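PDB 1VKZ: phosphoribosylamine--glycine ligase from Thermotoga maritima, which catalyses the ATP-dependent joining of glycine to 5-phospho-beta-D-ribosylamine, giving glycinamide ribonucleotide, ADP and phosphate in de novo purine biosynthesis. Local coordinates for residues V145-G150 with K155-L160; Y217-D222 with G226-G231; G291-E296 with A328-L333; A334-G337 with P342-G345; R336-A341 with G372-H377. All coordinates share one frame; numbering follows the deposited sequence.

Contact 1. Residues V145-G150 with K155-L160; sequences VIKADG and KGVLIL
Lys147 lies alongside Val157 in a non-hydrogen-bonded pair of an antiparallel hairpin formed by strands 144-148 and 157-160. Its CB rests near Val157 CG2, and CG then settles 4.0 Å from Val157 CG1, about equally near both methyls. CD still brushes the valine, but a bend at chi3 (-128°) leads the rest of the chain off, and NZ forms a salt bridge with Asp189 on strand 186-190. On the same face Val145 CG1 meets Val157 CG1 at 4.0 Å and Ile159 CG1 at 4.1 Å. Ile146 and Leu158, on the other face, touch through their CB atoms, and helix 163-175 packs against both. The backbones are tied by Ile146 N to Leu158 O (2.9 Å), by a short return bond from Leu158 N to Ile146 O (2.6 Å) and by the nearly straight Ala148 N to Gly156 O (2.7 Å, 173° at the hydrogen). The hairpin belongs to the ATP-grasp domain and falls within its predicted ATP-binding region. Backbone bonds and aliphatic packing thus fix the strands, while the lysine contributes only its methylene groups here, its ammonium being held by an aspartate one strand over.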
# COMPACT_ATOMS: atom_id res chain seq x y z
N VAL A 145 1.80 19.65 9.52
CA VAL A 145 2.08 18.50 8.71
C VAL A 145 3.08 18.88 7.64
O VAL A 145 2.84 19.76 6.83
CB VAL A 145 0.83 17.95 8.03
CG1 VAL A 145 1.15 16.60 7.37
CG2 VAL A 145 -0.29 17.84 9.02
N ILE A 146 4.23 18.22 7.68
CA ILE A 146 5.29 18.41 6.70
C ILE A 146 5.43 17.09 5.98
O ILE A 146 5.42 16.05 6.61
CB ILE A 146 6.62 18.74 7.43
CG1 ILE A 146 6.52 20.09 8.15
CG2 ILE A 146 7.78 18.71 6.49
CD1 ILE A 146 6.46 21.33 7.24
N LYS A 147 5.54 17.15 4.67
CA LYS A 147 5.64 15.96 3.85
C LYS A 147 6.78 16.09 2.88
O LYS A 147 6.82 17.01 2.08
CB LYS A 147 4.35 15.75 3.06
CG LYS A 147 3.07 15.90 3.85
CD LYS A 147 1.92 15.24 3.09
CE LYS A 147 0.76 16.20 2.94
NZ LYS A 147 -0.47 15.56 2.34
N ALA A 148 7.69 15.13 2.92
CA ALA A 148 8.76 15.03 1.94
C ALA A 148 8.24 14.88 0.52
O ALA A 148 7.38 14.06 0.27
CB ALA A 148 9.63 13.85 2.27
N ASP A 149 8.77 15.66 -0.42
CA ASP A 149 8.35 15.51 -1.81
C ASP A 149 8.52 14.08 -2.29
O ASP A 149 7.60 13.51 -2.87
CB ASP A 149 9.14 16.43 -2.76
CG ASP A 149 8.60 16.37 -4.22
OD1 ASP A 149 7.41 16.07 -4.40
OD2 ASP A 149 9.27 16.61 -5.24
N GLY A 150 9.70 13.52 -2.07
CA GLY A 150 10.05 12.22 -2.61
C GLY A 150 9.64 11.07 -1.73
O GLY A 150 9.09 11.24 -0.64
N LYS A 155 8.00 7.13 5.34
CA LYS A 155 8.49 7.62 6.64
C LYS A 155 8.72 9.14 6.61
O LYS A 155 9.39 9.68 7.48
CB LYS A 155 9.80 6.91 7.04
CG LYS A 155 9.69 5.39 7.29
CD LYS A 155 10.86 4.88 8.15
CE LYS A 155 10.61 3.48 8.73
NZ LYS A 155 11.71 3.02 9.64
N GLY A 156 8.15 9.83 5.62
CA GLY A 156 8.45 11.26 5.39
C GLY A 156 7.28 12.24 5.46
O GLY A 156 7.37 13.37 5.00
N VAL A 157 6.16 11.81 6.01
CA VAL A 157 5.12 12.73 6.39
C VAL A 157 5.22 12.96 7.90
O VAL A 157 4.98 12.04 8.67
CB VAL A 157 3.78 12.14 6.06
CG1 VAL A 157 2.66 13.03 6.57
CG2 VAL A 157 3.68 11.96 4.56
N LEU A 158 5.60 14.17 8.33
CA LEU A 158 5.71 14.51 9.77
C LEU A 158 4.44 15.17 10.23
O LEU A 158 3.87 15.97 9.51
CB LEU A 158 6.87 15.47 10.04
CG LEU A 158 8.27 15.04 9.57
CD1 LEU A 158 9.29 16.17 9.74
CD2 LEU A 158 8.75 13.78 10.29
N ILE A 159 4.00 14.84 11.44
CA ILE A 159 2.88 15.55 12.07
C ILE A 159 3.31 16.03 13.44
O ILE A 159 3.39 15.24 14.38
CB ILE A 159 1.64 14.64 12.15
CG1 ILE A 159 1.11 14.33 10.75
CG2 ILE A 159 0.55 15.30 12.96
CD1 ILE A 159 0.23 13.11 10.70
N LEU A 160 3.59 17.33 13.56
CA LEU A 160 4.19 17.85 14.78
C LEU A 160 3.34 18.91 15.46
O LEU A 160 2.80 19.81 14.81
CB LEU A 160 5.58 18.39 14.47
CG LEU A 160 6.44 17.32 13.80
CD1 LEU A 160 7.67 17.94 13.19
CD2 LEU A 160 6.78 16.21 14.81

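Contact 2. Residues Y217-D222 with G226-G231; sequences YKRLMD and GPNTGG
Backbone and hydroxyl bonds converge on Lys218 O, which accepts from Thr229 N (2.7 Å) and from Thr229 OG1 (2.7 Å). The two donors reach it from opposite faces of its carbonyl plane, the hydroxyl 44° out of that plane. Thr229 OG1 can do this because it sits between its own backbone N and carbonyl carbon (chi1 65°); it also accepts from Gly231 N at 3.1 Å, which makes an ST turn. Two residues along, Leu220 N donates to Pro227 O at 3.0 Å. Between these bonds Arg219 and Asn228 form an antiparallel non-hydrogen-bonded pair whose side chains diverge at their base. The segments are the two arms of a tight excursion in the ATP-grasp domain, leaving the edge strand 215-219 and returning toward strand 233-236, its neighbour in the same antiparallel sheet. Stacking brings the distal part of Arg219 back over Asn228: a bend at chi2 lays the guanidinium over the amide, the planes 22° apart, with Asn228 ND2 above one face and displaced toward its rim. Arg219 NH1 also makes a weak bond to Gly226 O. Apolar contacts centre on Leu220. Leu220 CD2 presses on CG and CD of the Pro227 ring, the latter at 3.6 Å, while Leu220 CB and CD1 meet the methyl of Thr229. Carbon also meets oxygen: Lys218 CD and CE, brought round by three successive bends, lie 3.3 Å from Thr229 O.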
# COMPACT_ATOMS: atom_id res chain seq x y z
N TYR A 217 -4.02 -0.99 10.41
CA TYR A 217 -3.50 -0.72 11.71
C TYR A 217 -2.04 -0.34 11.51
O TYR A 217 -1.18 -1.21 11.38
CB TYR A 217 -3.65 -1.97 12.56
CG TYR A 217 -5.09 -2.28 12.95
CD1 TYR A 217 -5.96 -2.83 12.04
CD2 TYR A 217 -5.57 -1.99 14.24
CE1 TYR A 217 -7.26 -3.12 12.37
CE2 TYR A 217 -6.90 -2.27 14.58
CZ TYR A 217 -7.73 -2.83 13.63
OH TYR A 217 -9.04 -3.13 13.92
N LYS A 218 -1.77 0.96 11.46
CA LYS A 218 -0.44 1.50 11.15
C LYS A 218 0.57 1.45 12.29
O LYS A 218 1.75 1.25 12.05
CB LYS A 218 -0.58 2.96 10.68
CG LYS A 218 -0.90 3.11 9.17
CD LYS A 218 0.39 3.08 8.32
CE LYS A 218 1.36 4.29 8.61
NZ LYS A 218 0.78 5.67 8.43
N ARG A 219 0.12 1.65 13.52
CA ARG A 219 1.01 1.64 14.67
C ARG A 219 1.41 0.23 15.06
O ARG A 219 0.68 -0.70 14.81
CB ARG A 219 0.36 2.32 15.88
CG ARG A 219 0.18 3.82 15.72
CD ARG A 219 1.46 4.58 15.82
NE ARG A 219 1.25 6.02 15.70
CZ ARG A 219 2.23 6.92 15.66
NH1 ARG A 219 3.51 6.55 15.74
NH2 ARG A 219 1.93 8.21 15.55
N LEU A 220 2.57 0.10 15.68
CA LEU A 220 3.14 -1.20 16.02
C LEU A 220 2.39 -1.89 17.17
O LEU A 220 2.37 -3.11 17.25
CB LEU A 220 4.58 -0.99 16.44
CG LEU A 220 5.46 -2.18 16.83
CD1 LEU A 220 5.80 -3.04 15.61
CD2 LEU A 220 6.69 -1.64 17.50
N MSE A 221 1.81 -1.09 18.05
CA MSE A 221 1.32 -1.59 19.32
C MSE A 221 -0.14 -1.27 19.57
O MSE A 221 -0.70 -0.34 19.01
CB MSE A 221 2.15 -0.99 20.46
CG MSE A 221 3.63 -1.03 20.21
SE MSE A 221 4.54 -0.54 21.82
CE MSE A 221 6.39 -1.24 21.37
N ASP A 222 -0.71 -2.06 20.48
CA ASP A 222 -2.13 -2.08 20.73
C ASP A 222 -2.52 -0.75 21.29
O ASP A 222 -1.73 -0.12 21.97
CB ASP A 222 -2.49 -3.20 21.71
CG ASP A 222 -2.17 -4.59 21.18
OD1 ASP A 222 -1.00 -4.84 20.79
OD2 ASP A 222 -3.01 -5.50 21.12
N GLY A 226 3.26 3.17 19.97
CA GLY A 226 4.53 2.76 19.36
C GLY A 226 4.72 3.46 18.03
O GLY A 226 3.92 4.32 17.67
N PRO A 227 5.75 3.07 17.29
CA PRO A 227 6.07 3.68 16.01
C PRO A 227 5.07 3.33 14.94
O PRO A 227 4.41 2.32 15.03
CB PRO A 227 7.41 3.04 15.64
CG PRO A 227 7.38 1.70 16.29
CD PRO A 227 6.70 1.98 17.62
N ASN A 228 5.01 4.14 13.91
CA ASN A 228 4.28 3.80 12.70
C ASN A 228 5.03 2.69 11.99
O ASN A 228 6.25 2.60 12.08
CB ASN A 228 4.17 5.00 11.75
CG ASN A 228 3.00 5.93 12.10
OD1 ASN A 228 1.83 5.53 12.03
ND2 ASN A 228 3.31 7.19 12.45
N THR A 229 4.27 1.84 11.31
CA THR A 229 4.80 0.72 10.53
C THR A 229 4.12 0.79 9.17
O THR A 229 3.29 1.65 8.93
CB THR A 229 4.48 -0.67 11.19
OG1 THR A 229 3.08 -0.92 11.21
CG2 THR A 229 4.87 -0.70 12.64
N GLY A 230 4.47 -0.14 8.30
CA GLY A 230 3.84 -0.24 6.99
C GLY A 230 2.52 -0.98 7.02
O GLY A 230 1.91 -1.14 5.93
N GLY A 231 2.16 -1.46 8.25
CA GLY A 231 0.84 -2.00 8.63
C GLY A 231 0.85 -3.27 9.48
O GLY A 231 1.41 -4.27 9.08

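Contact 3. Residues G291-E296 with A328-L333; sequences GDPETE and AVDVVL
Asp330 OD2 accepts a hydrogen bond from His377 ND1 on the neighbouring strand 374-382 and faces the Glu296 side chain at the start of helix 294-301. The carboxylate projects from the middle of strand 327-334 with CG opposite the backbone N (chi1 -178°), which sends it toward that helix. There Glu296 CB comes within 3.5 Å of Asp330 OD2, and the glutamate chain, bent at chi2 (85°), passes the oxygen obliquely with its CG and CD close behind. The two carboxylates are turned 43° apart, Glu296 OE2 standing 4.2 Å from Asp330 OD2. Pro293, at the N-cap position and preceded by a cis peptide bond, crosses the aspartate at about a right angle. Farther along, Pro293 CG meets Val332 CG2 at 4.0 Å. Behind the proline, Gly291 O receives Thr295 N (3.0 Å) and Thr295 OG1 (2.7 Å), the hydroxyl lying in the carbonyl plane; these bonds tie the first helical turn to the loop before it. The contact joins the loop and first helical turn at 291-296, in the ATP-grasp region, to an inner strand of the six-stranded sheet, at the start of the C-domain region. With two acidic groups this close in a buried setting, their ionisation is probably coupled, and a positively charged His377 would offset part of their repulsion.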
# COMPACT_ATOMS: atom_id res chain seq x y z
N GLY A 291 -2.20 -1.31 -1.27
CA GLY A 291 -1.54 -1.40 0.05
C GLY A 291 -1.19 -2.81 0.56
O GLY A 291 -1.64 -3.83 0.01
N ASP A 292 -0.34 -2.85 1.59
CA ASP A 292 0.12 -4.07 2.28
C ASP A 292 0.05 -3.70 3.75
O ASP A 292 0.84 -2.88 4.18
CB ASP A 292 1.56 -4.38 1.90
CG ASP A 292 1.96 -5.85 2.10
OD1 ASP A 292 1.43 -6.58 2.95
OD2 ASP A 292 2.85 -6.38 1.43
N PRO A 293 -0.85 -4.28 4.54
CA PRO A 293 -1.55 -5.50 4.24
C PRO A 293 -2.98 -5.39 3.74
O PRO A 293 -3.75 -6.33 3.94
CB PRO A 293 -1.54 -6.18 5.58
CG PRO A 293 -1.56 -5.06 6.58
CD PRO A 293 -1.22 -3.79 5.88
N GLU A 294 -3.37 -4.31 3.07
CA GLU A 294 -4.76 -4.24 2.57
C GLU A 294 -5.05 -5.25 1.47
O GLU A 294 -6.13 -5.78 1.37
CB GLU A 294 -5.11 -2.85 2.05
CG GLU A 294 -5.25 -1.78 3.11
CD GLU A 294 -4.04 -0.89 3.19
OE1 GLU A 294 -2.92 -1.42 3.10
OE2 GLU A 294 -4.22 0.33 3.34
N THR A 295 -4.07 -5.48 0.60
CA THR A 295 -4.23 -6.42 -0.51
C THR A 295 -4.58 -7.82 -0.05
O THR A 295 -5.47 -8.46 -0.60
CB THR A 295 -2.93 -6.46 -1.37
OG1 THR A 295 -2.69 -5.20 -2.03
CG2 THR A 295 -3.04 -7.50 -2.51
N GLU A 296 -3.85 -8.30 0.96
CA GLU A 296 -4.12 -9.61 1.60
C GLU A 296 -5.60 -9.73 1.91
O GLU A 296 -6.22 -10.72 1.60
CB GLU A 296 -3.30 -9.75 2.90
CG GLU A 296 -1.81 -9.98 2.70
CD GLU A 296 -0.96 -8.73 2.53
OE1 GLU A 296 -1.38 -7.70 1.93
OE2 GLU A 296 0.21 -8.80 2.96
N ALA A 328 -12.64 -10.71 6.09
CA ALA A 328 -11.25 -11.17 6.20
C ALA A 328 -10.50 -10.34 7.27
O ALA A 328 -10.73 -9.13 7.43
CB ALA A 328 -10.57 -11.07 4.84
N VAL A 329 -9.65 -11.02 8.06
CA VAL A 329 -8.81 -10.38 9.03
C VAL A 329 -7.39 -10.81 8.73
O VAL A 329 -7.10 -11.99 8.51
CB VAL A 329 -9.21 -10.73 10.51
CG1 VAL A 329 -8.19 -10.23 11.52
CG2 VAL A 329 -10.55 -10.12 10.86
N ASP A 330 -6.49 -9.84 8.71
CA ASP A 330 -5.06 -10.09 8.56
C ASP A 330 -4.39 -9.74 9.89
O ASP A 330 -4.43 -8.59 10.29
CB ASP A 330 -4.53 -9.21 7.42
CG ASP A 330 -3.06 -9.41 7.11
OD1 ASP A 330 -2.36 -10.20 7.82
OD2 ASP A 330 -2.52 -8.81 6.15
N VAL A 331 -3.82 -10.72 10.58
CA VAL A 331 -2.96 -10.45 11.70
C VAL A 331 -1.54 -10.61 11.18
O VAL A 331 -1.15 -11.70 10.79
CB VAL A 331 -3.20 -11.37 12.96
CG1 VAL A 331 -2.07 -11.19 14.00
CG2 VAL A 331 -4.52 -11.10 13.62
N VAL A 332 -0.79 -9.52 11.19
CA VAL A 332 0.58 -9.52 10.78
C VAL A 332 1.45 -9.97 11.96
O VAL A 332 1.38 -9.39 13.05
CB VAL A 332 1.02 -8.12 10.28
CG1 VAL A 332 2.46 -8.16 9.74
CG2 VAL A 332 0.09 -7.58 9.19
N LEU A 333 2.26 -11.02 11.74
CA LEU A 333 3.41 -11.30 12.62
C LEU A 333 4.69 -10.67 12.06
O LEU A 333 5.08 -10.91 10.91
CB LEU A 333 3.60 -12.79 12.84
CG LEU A 333 2.31 -13.58 13.04
CD1 LEU A 333 2.65 -15.07 13.08
CD2 LEU A 333 1.63 -13.12 14.28

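Contact 4. Residues A334-G337 with P342-G345; sequences AARG and PEKG
Glu343 N donates to Arg336 O at 2.9 Å, the one backbone hydrogen bond between these segments. The side chains of the same two residues also pair. Arg336 and Glu343 run side by side in the same direction; Arg336 starts extended, then turns at chi3 (-65°) to bring its guanidinium back toward the acid. Arg336 NH1 reaches Glu343 OE2 at 3.3 Å in a weak, long salt bridge, the acid meeting the guanidinium edge while the two planes stand 61° apart. The other oxygen, Glu343 OE1, lies against the aliphatic part of the arginine, 3.5 Å from Arg336 CD. These segments are the two ends of a short surface loop that follows strand 327-334 in the C domain and doubles back before the chain goes on to strand 356-364. Ala335 is held at the sheet end of the loop by a backbone bond to Gly373. Apolar and carbonyl contacts are made by Ala335: its CB packs on Pro342 CB at 4.2 Å and nears Glu343 O at 3.3 Å. Gly337, with its positive phi, and Pro342 bring their CA atoms to 4.1 Å, the nearest such pair between the segments.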
# COMPACT_ATOMS: atom_id res chain seq x y z
N ALA A 334 5.32 -9.85 12.88
CA ALA A 334 6.56 -9.18 12.54
C ALA A 334 7.69 -9.61 13.48
O ALA A 334 7.47 -10.29 14.49
CB ALA A 334 6.36 -7.68 12.58
N ALA A 335 8.90 -9.24 13.13
CA ALA A 335 10.06 -9.60 13.92
C ALA A 335 10.25 -8.65 15.08
O ALA A 335 9.90 -7.48 15.01
CB ALA A 335 11.29 -9.59 13.04
N ARG A 336 10.86 -9.15 16.15
CA ARG A 336 11.35 -8.28 17.19
C ARG A 336 12.29 -7.25 16.58
O ARG A 336 13.20 -7.60 15.81
CB ARG A 336 12.09 -9.07 18.26
CG ARG A 336 12.72 -8.16 19.31
CD ARG A 336 13.48 -8.89 20.38
NE ARG A 336 12.58 -9.72 21.17
CZ ARG A 336 12.56 -11.04 21.19
NH1 ARG A 336 13.39 -11.77 20.44
NH2 ARG A 336 11.69 -11.65 21.99
N GLY A 337 12.08 -5.98 16.92
CA GLY A 337 12.87 -4.88 16.36
C GLY A 337 12.17 -4.07 15.27
O GLY A 337 12.57 -2.94 15.00
N PRO A 342 14.64 -4.75 12.44
CA PRO A 342 14.06 -6.09 12.63
C PRO A 342 15.16 -7.11 12.75
O PRO A 342 16.21 -6.94 12.13
CB PRO A 342 13.25 -6.33 11.35
CG PRO A 342 13.86 -5.45 10.32
CD PRO A 342 14.42 -4.26 11.07
N GLU A 343 14.96 -8.13 13.58
CA GLU A 343 15.95 -9.18 13.69
C GLU A 343 15.56 -10.29 12.74
O GLU A 343 14.40 -10.65 12.61
CB GLU A 343 16.14 -9.65 15.14
CG GLU A 343 15.10 -10.59 15.71
CD GLU A 343 15.34 -10.91 17.18
OE1 GLU A 343 15.75 -10.00 17.94
OE2 GLU A 343 15.10 -12.06 17.60
N LYS A 344 16.57 -10.82 12.08
CA LYS A 344 16.40 -11.84 11.06
C LYS A 344 16.93 -13.21 11.51
O LYS A 344 17.47 -13.36 12.61
CB LYS A 344 17.13 -11.38 9.80
CG LYS A 344 16.84 -9.93 9.43
CD LYS A 344 17.15 -9.68 7.94
CE LYS A 344 16.15 -8.70 7.30
NZ LYS A 344 16.17 -8.75 5.80
N GLY A 345 16.72 -14.21 10.66
CA GLY A 345 17.35 -15.50 10.80
C GLY A 345 16.75 -16.43 11.82
O GLY A 345 17.32 -17.48 12.09

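Contact 5. Residues R336-A341 with G372-H377; sequences RGYPDA and GGRVLH
Tyr338 lays its ring against the backbone of Gly373 and the side chain of Arg374. Tyr338 CD1 comes to 3.3 Å from Gly373 CA, an approach that the absence of a side chain at Gly373 permits. Farther along the ring, Arg374 CG sits 3.5 Å from Tyr338 CZ, and Arg374 CD lies 3.3 Å from Tyr338 OH. The arginine crosses the tyrosine obliquely, and its guanidinium plane is almost parallel to the ring (4° apart), yet the contact is carried by the methylenes and not by a stack of the two flat groups. With CG trans to the main-chain nitrogen (chi1 -179°), Tyr338 throws its ring across to strand 374-382. A water bridges the polar ends, 3.0 Å from Tyr338 OH and more weakly bound by Arg374 NE at 3.3 Å. In the next shell Tyr338 OH bonds to Gly230 N, while Arg374 NH1 donates to both Gly231 O and Asp292 O. Behind the tyrosine, Pro339 follows a cis peptide bond, and the loop closes on itself with Ala341 N donating to Gly337 O at 3.0 Å. Behind the arginine, Val375 and Leu376 face Leu333 in a classic beta bulge near the start of strand 374-382. Loop and strand therefore meet largely through carbon, with one water between the polar ends, while Tyr338 OH and Arg374 NH1 bind main-chain atoms of the ATP-grasp region, linking it to the C domain.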
# COMPACT_ATOMS: atom_id res chain seq x y z
N ARG A 336 10.86 -9.15 16.15
CA ARG A 336 11.35 -8.28 17.19
C ARG A 336 12.29 -7.25 16.58
O ARG A 336 13.20 -7.60 15.81
CB ARG A 336 12.09 -9.07 18.26
CG ARG A 336 12.72 -8.16 19.31
CD ARG A 336 13.48 -8.89 20.38
NE ARG A 336 12.58 -9.72 21.17
CZ ARG A 336 12.56 -11.04 21.19
NH1 ARG A 336 13.39 -11.77 20.44
NH2 ARG A 336 11.69 -11.65 21.99
N GLY A 337 12.08 -5.98 16.92
CA GLY A 337 12.87 -4.88 16.36
C GLY A 337 12.17 -4.07 15.27
O GLY A 337 12.57 -2.94 15.00
N TYR A 338 11.13 -4.64 14.67
CA TYR A 338 10.37 -3.98 13.63
C TYR A 338 9.66 -2.76 14.18
O TYR A 338 8.99 -2.90 15.19
CB TYR A 338 9.30 -4.95 13.07
CG TYR A 338 8.46 -4.36 11.95
CD1 TYR A 338 9.03 -4.09 10.71
CD2 TYR A 338 7.11 -4.09 12.11
CE1 TYR A 338 8.30 -3.55 9.67
CE2 TYR A 338 6.36 -3.54 11.07
CZ TYR A 338 6.96 -3.25 9.85
OH TYR A 338 6.26 -2.70 8.78
N PRO A 339 9.72 -1.59 13.53
CA PRO A 339 10.34 -1.38 12.22
C PRO A 339 11.80 -0.91 12.16
O PRO A 339 12.45 -1.12 11.14
CB PRO A 339 9.45 -0.29 11.59
CG PRO A 339 8.61 0.26 12.73
CD PRO A 339 9.10 -0.34 14.01
N ASP A 340 12.31 -0.27 13.20
CA ASP A 340 13.58 0.43 13.09
C ASP A 340 14.79 -0.50 12.88
O ASP A 340 15.85 -0.04 12.44
CB ASP A 340 13.79 1.32 14.31
CG ASP A 340 12.78 2.48 14.38
OD1 ASP A 340 11.75 2.44 13.64
OD2 ASP A 340 12.95 3.46 15.14
N ALA A 341 14.64 -1.78 13.18
CA ALA A 341 15.78 -2.71 13.19
C ALA A 341 15.29 -4.13 13.42
O ALA A 341 15.51 -4.67 14.51
CB ALA A 341 16.76 -2.30 14.30
N GLY A 372 12.99 -10.23 7.18
CA GLY A 372 12.29 -8.99 6.86
C GLY A 372 11.50 -8.55 8.06
O GLY A 372 11.27 -9.33 9.01
N GLY A 373 11.05 -7.30 8.03
CA GLY A 373 10.33 -6.73 9.17
C GLY A 373 9.04 -7.43 9.47
O GLY A 373 8.79 -7.83 10.60
N ARG A 374 8.21 -7.54 8.45
CA ARG A 374 6.96 -8.27 8.51
C ARG A 374 7.21 -9.64 7.91
O ARG A 374 7.65 -9.78 6.75
CB ARG A 374 5.87 -7.50 7.77
CG ARG A 374 5.72 -6.10 8.35
CD ARG A 374 4.49 -5.32 7.91
NE ARG A 374 4.59 -4.84 6.53
CZ ARG A 374 3.59 -4.26 5.87
NH1 ARG A 374 2.43 -4.07 6.45
NH2 ARG A 374 3.77 -3.87 4.63
N VAL A 375 6.91 -10.66 8.72
CA VAL A 375 7.28 -12.03 8.41
C VAL A 375 6.10 -12.70 7.73
O VAL A 375 6.17 -13.11 6.55
CB VAL A 375 7.72 -12.77 9.71
CG1 VAL A 375 8.33 -14.16 9.42
CG2 VAL A 375 8.73 -11.94 10.43
N LEU A 376 5.00 -12.78 8.47
CA LEU A 376 3.82 -13.50 8.00
C LEU A 376 2.55 -12.69 8.16
O LEU A 376 2.39 -11.91 9.09
CB LEU A 376 3.62 -14.81 8.79
CG LEU A 376 4.80 -15.76 8.73
CD1 LEU A 376 4.86 -16.67 9.93
CD2 LEU A 376 4.76 -16.59 7.46
N HIS A 377 1.60 -12.98 7.27
CA HIS A 377 0.26 -12.53 7.38
C HIS A 377 -0.60 -13.75 7.68
O HIS A 377 -0.71 -14.64 6.87
CB HIS A 377 -0.11 -11.86 6.08
CG HIS A 377 0.82 -10.74 5.76
ND1 HIS A 377 0.45 -9.41 5.85
CD2 HIS A 377 2.13 -10.74 5.42
CE1 HIS A 377 1.48 -8.65 5.54
NE2 HIS A 377 2.51 -9.43 5.27
O HOH W 1 7.31 -3.09 6.02

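In the fold
Contacts 1 and 3 are buried, contacts 2, 4 and 5 lie at the surface. Contact 1 stands apart as a regular hairpin in a four-stranded sheet of the ATP-grasp region, touching contact 5 where Lys155 nears Asp340. The other four reach or border the six-stranded sheet whose outermost strands are 215-219 and 367-370: contacts 3 and 5 use its neighbouring strands 327-334 and 374-382, contact 2 its edge. Contacts 4 and 5 share Arg336 and Gly337, their centres about 5 Å apart. Chemistry follows position: strand ladder in contact 1, enclosed acids in contact 3, threonine and guanidinium interactions in contact 2, a weak ion pair in contact 4, a water bridge in contact 5.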